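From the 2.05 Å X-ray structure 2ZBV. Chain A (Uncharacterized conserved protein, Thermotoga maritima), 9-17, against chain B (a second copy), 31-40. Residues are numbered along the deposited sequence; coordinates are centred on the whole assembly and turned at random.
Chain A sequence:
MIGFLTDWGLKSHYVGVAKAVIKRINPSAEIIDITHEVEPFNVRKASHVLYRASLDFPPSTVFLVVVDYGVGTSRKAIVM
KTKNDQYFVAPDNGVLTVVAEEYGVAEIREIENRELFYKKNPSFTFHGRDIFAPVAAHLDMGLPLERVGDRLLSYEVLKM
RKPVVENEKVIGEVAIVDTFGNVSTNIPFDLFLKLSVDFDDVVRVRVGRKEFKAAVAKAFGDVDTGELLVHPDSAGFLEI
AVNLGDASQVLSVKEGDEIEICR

Chain A (9-17) GLKSHYVGV
Chain B 31-40: IIDITHEVEP

How do the two backbones lie? Chain A runs as loop from Gly A9; Tyr A14 to Val A17 are helical, and the helix runs on beyond them, with Val A17 N hydrogen-bonded to His A13 O at 3.0 Å. Chain B is a strand from Ile B31 to Thr B35, then loop. The CA atoms of Lys A11 and Glu B37 lie 5.1 Å apart, those of Gly A16 and Ile B34 4.8 Å, so the stretches run in opposite directions.

What lets the helix approach so closely? Gly A16, buried, makes a CA-H...O contact from CA to Asp B33 O at 3.4 Å; a CB would sit 2.4 Å from that oxygen, a clash. His A13 CA makes a straighter one with Ile B34 O at 3.3 Å. Of the 413 Å² buried, part is apolar: Ile B32 CG2 meets Gly A16 O at 3.4 Å, and His A13 CB packs on Ile B34 CG2 at 3.7 Å. Water 3 accepts from Gly A16 N at 2.8 Å and lies 2.7 Å from both Ser A12 O and Ile B34 O.

Which side chains tie the stretches together? Thr B35 (chi1 t) points toward chain A, and its hydroxyl does two jobs: OG1 donates to Lys A11 O at 2.6 Å while accepting from Glu B37 N at 3.0 Å. Lys A11 (t, t, t, p) starts sideways, but its length carries NZ to Glu B37 O at 2.8 Å and its charge to Glu B39 (m, p), NZ salt-bridging OE2 at 2.7 Å. Water 1 links Leu A10 O (2.7 Å) to His B36 N (2.9 Å).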

# COMPACT_ATOMS: atom_id res chain seq x y z
N GLY A 9 2.69 -2.60 8.53
CA GLY A 9 2.08 -1.41 7.96
C GLY A 9 2.90 -0.91 6.77
O GLY A 9 4.10 -1.15 6.70
N LEU A 10 2.26 -0.22 5.83
CA LEU A 10 2.95 0.29 4.66
C LEU A 10 3.45 1.72 4.88
O LEU A 10 4.17 2.28 4.05
CB LEU A 10 2.03 0.26 3.43
CG LEU A 10 1.78 -1.12 2.81
CD1 LEU A 10 0.81 -0.99 1.65
CD2 LEU A 10 3.09 -1.73 2.33
N LYS A 11 3.07 2.29 6.02
CA LYS A 11 3.48 3.64 6.36
C LYS A 11 4.95 3.71 6.78
O LYS A 11 5.66 4.66 6.45
CB LYS A 11 2.58 4.20 7.47
CG LYS A 11 2.99 5.57 7.97
CD LYS A 11 1.93 6.19 8.86
CE LYS A 11 2.44 7.50 9.46
NZ LYS A 11 2.94 8.44 8.41
N SER A 12 5.41 2.70 7.52
CA SER A 12 6.80 2.67 7.96
C SER A 12 7.70 2.14 6.84
O SER A 12 7.21 1.62 5.83
CB SER A 12 6.96 1.79 9.20
OG SER A 12 6.24 2.33 10.30
N HIS A 13 9.01 2.27 7.03
CA HIS A 13 9.99 1.81 6.05
C HIS A 13 10.39 0.35 6.28
O HIS A 13 11.23 -0.19 5.56
CB HIS A 13 11.25 2.69 6.11
CG HIS A 13 11.97 2.61 7.42
ND1 HIS A 13 11.63 3.38 8.51
CD2 HIS A 13 13.00 1.82 7.82
CE1 HIS A 13 12.41 3.07 9.53
NE2 HIS A 13 13.25 2.12 9.14
N TYR A 14 9.79 -0.29 7.28
CA TYR A 14 10.14 -1.67 7.60
C TYR A 14 9.95 -2.64 6.44
O TYR A 14 10.83 -3.44 6.14
CB TYR A 14 9.31 -2.17 8.79
CG TYR A 14 9.42 -1.29 10.02
CD1 TYR A 14 10.65 -0.78 10.43
CD2 TYR A 14 8.29 -1.00 10.79
CE1 TYR A 14 10.76 -0.01 11.59
CE2 TYR A 14 8.38 -0.23 11.95
CZ TYR A 14 9.62 0.26 12.35
OH TYR A 14 9.72 1.01 13.50
N VAL A 15 8.80 -2.57 5.78
CA VAL A 15 8.56 -3.47 4.67
C VAL A 15 9.62 -3.28 3.59
O VAL A 15 10.18 -4.25 3.09
CB VAL A 15 7.16 -3.25 4.07
CG1 VAL A 15 7.03 -3.99 2.75
CG2 VAL A 15 6.11 -3.75 5.06
N GLY A 16 9.90 -2.03 3.24
CA GLY A 16 10.89 -1.75 2.22
C GLY A 16 12.29 -2.27 2.53
O GLY A 16 12.96 -2.79 1.63
N VAL A 17 12.75 -2.13 3.77
CA VAL A 17 14.10 -2.61 4.09
C VAL A 17 14.20 -4.13 4.02
O VAL A 17 15.24 -4.66 3.65
CB VAL A 17 14.59 -2.12 5.49
CG1 VAL A 17 14.73 -0.61 5.48
CG2 VAL A 17 13.63 -2.54 6.57
N ILE B 31 12.30 -1.23 -8.35
CA ILE B 31 11.82 -0.16 -7.48
C ILE B 31 11.32 -0.66 -6.13
O ILE B 31 10.37 -1.44 -6.06
CB ILE B 31 10.68 0.62 -8.15
CG1 ILE B 31 11.10 1.04 -9.56
CG2 ILE B 31 10.31 1.84 -7.32
CD1 ILE B 31 9.97 1.58 -10.41
N ILE B 32 11.96 -0.20 -5.05
CA ILE B 32 11.57 -0.59 -3.71
C ILE B 32 11.03 0.63 -2.97
O ILE B 32 11.73 1.61 -2.76
CB ILE B 32 12.74 -1.18 -2.90
CG1 ILE B 32 13.30 -2.41 -3.64
CG2 ILE B 32 12.27 -1.58 -1.49
CD1 ILE B 32 14.31 -3.18 -2.85
N ASP B 33 9.75 0.56 -2.60
CA ASP B 33 9.10 1.64 -1.88
C ASP B 33 9.57 1.69 -0.44
O ASP B 33 9.48 0.70 0.28
CB ASP B 33 7.59 1.43 -1.89
CG ASP B 33 7.00 1.52 -3.29
OD1 ASP B 33 6.02 0.80 -3.56
OD2 ASP B 33 7.51 2.32 -4.10
N ILE B 34 10.10 2.84 -0.02
CA ILE B 34 10.54 2.99 1.36
C ILE B 34 9.22 3.32 2.09
O ILE B 34 8.83 2.64 3.04
CB ILE B 34 11.58 4.12 1.47
CG1 ILE B 34 12.88 3.66 0.79
CG2 ILE B 34 11.84 4.47 2.93
CD1 ILE B 34 14.03 4.65 0.87
N THR B 35 8.56 4.37 1.62
CA THR B 35 7.24 4.78 2.10
C THR B 35 6.71 5.94 1.28
O THR B 35 7.49 6.74 0.75
CB THR B 35 7.21 5.20 3.59
OG1 THR B 35 5.85 5.50 3.95
CG2 THR B 35 8.05 6.44 3.83
N HIS B 36 5.39 6.00 1.15
CA HIS B 36 4.74 7.07 0.42
C HIS B 36 3.74 7.72 1.37
O HIS B 36 2.89 8.50 0.95
CB HIS B 36 4.04 6.52 -0.82
CG HIS B 36 4.99 6.03 -1.87
ND1 HIS B 36 5.79 6.88 -2.60
CD2 HIS B 36 5.33 4.78 -2.26
CE1 HIS B 36 6.58 6.18 -3.39
NE2 HIS B 36 6.33 4.90 -3.20
N GLU B 37 3.87 7.41 2.65
CA GLU B 37 2.96 7.93 3.65
C GLU B 37 3.58 8.97 4.57
O GLU B 37 3.13 9.14 5.70
CB GLU B 37 2.39 6.79 4.50
CG GLU B 37 2.00 5.56 3.71
CD GLU B 37 0.99 5.85 2.62
OE1 GLU B 37 0.71 4.93 1.82
OE2 GLU B 37 0.47 6.98 2.56
N VAL B 38 4.61 9.66 4.10
CA VAL B 38 5.20 10.72 4.90
C VAL B 38 4.12 11.79 4.97
O VAL B 38 3.47 12.07 3.96
CB VAL B 38 6.44 11.33 4.21
CG1 VAL B 38 6.82 12.64 4.89
CG2 VAL B 38 7.61 10.34 4.25
N GLU B 39 3.91 12.37 6.15
CA GLU B 39 2.91 13.42 6.30
C GLU B 39 3.16 14.47 5.23
O GLU B 39 4.31 14.82 4.95
CB GLU B 39 3.02 14.09 7.68
CG GLU B 39 2.65 13.22 8.88
CD GLU B 39 3.55 12.00 9.05
OE1 GLU B 39 4.78 12.12 8.85
OE2 GLU B 39 3.01 10.92 9.39
N PRO B 40 2.09 14.98 4.60
CA PRO B 40 2.26 15.99 3.55
C PRO B 40 3.24 17.11 3.89
O PRO B 40 3.17 17.71 4.97
CB PRO B 40 0.83 16.50 3.35
CG PRO B 40 0.02 15.25 3.57
CD PRO B 40 0.67 14.68 4.82
O HOH W 1 3.62 3.76 1.82
O HOH W 2 5.98 1.01 2.49
O HOH W 3 8.10 0.10 3.76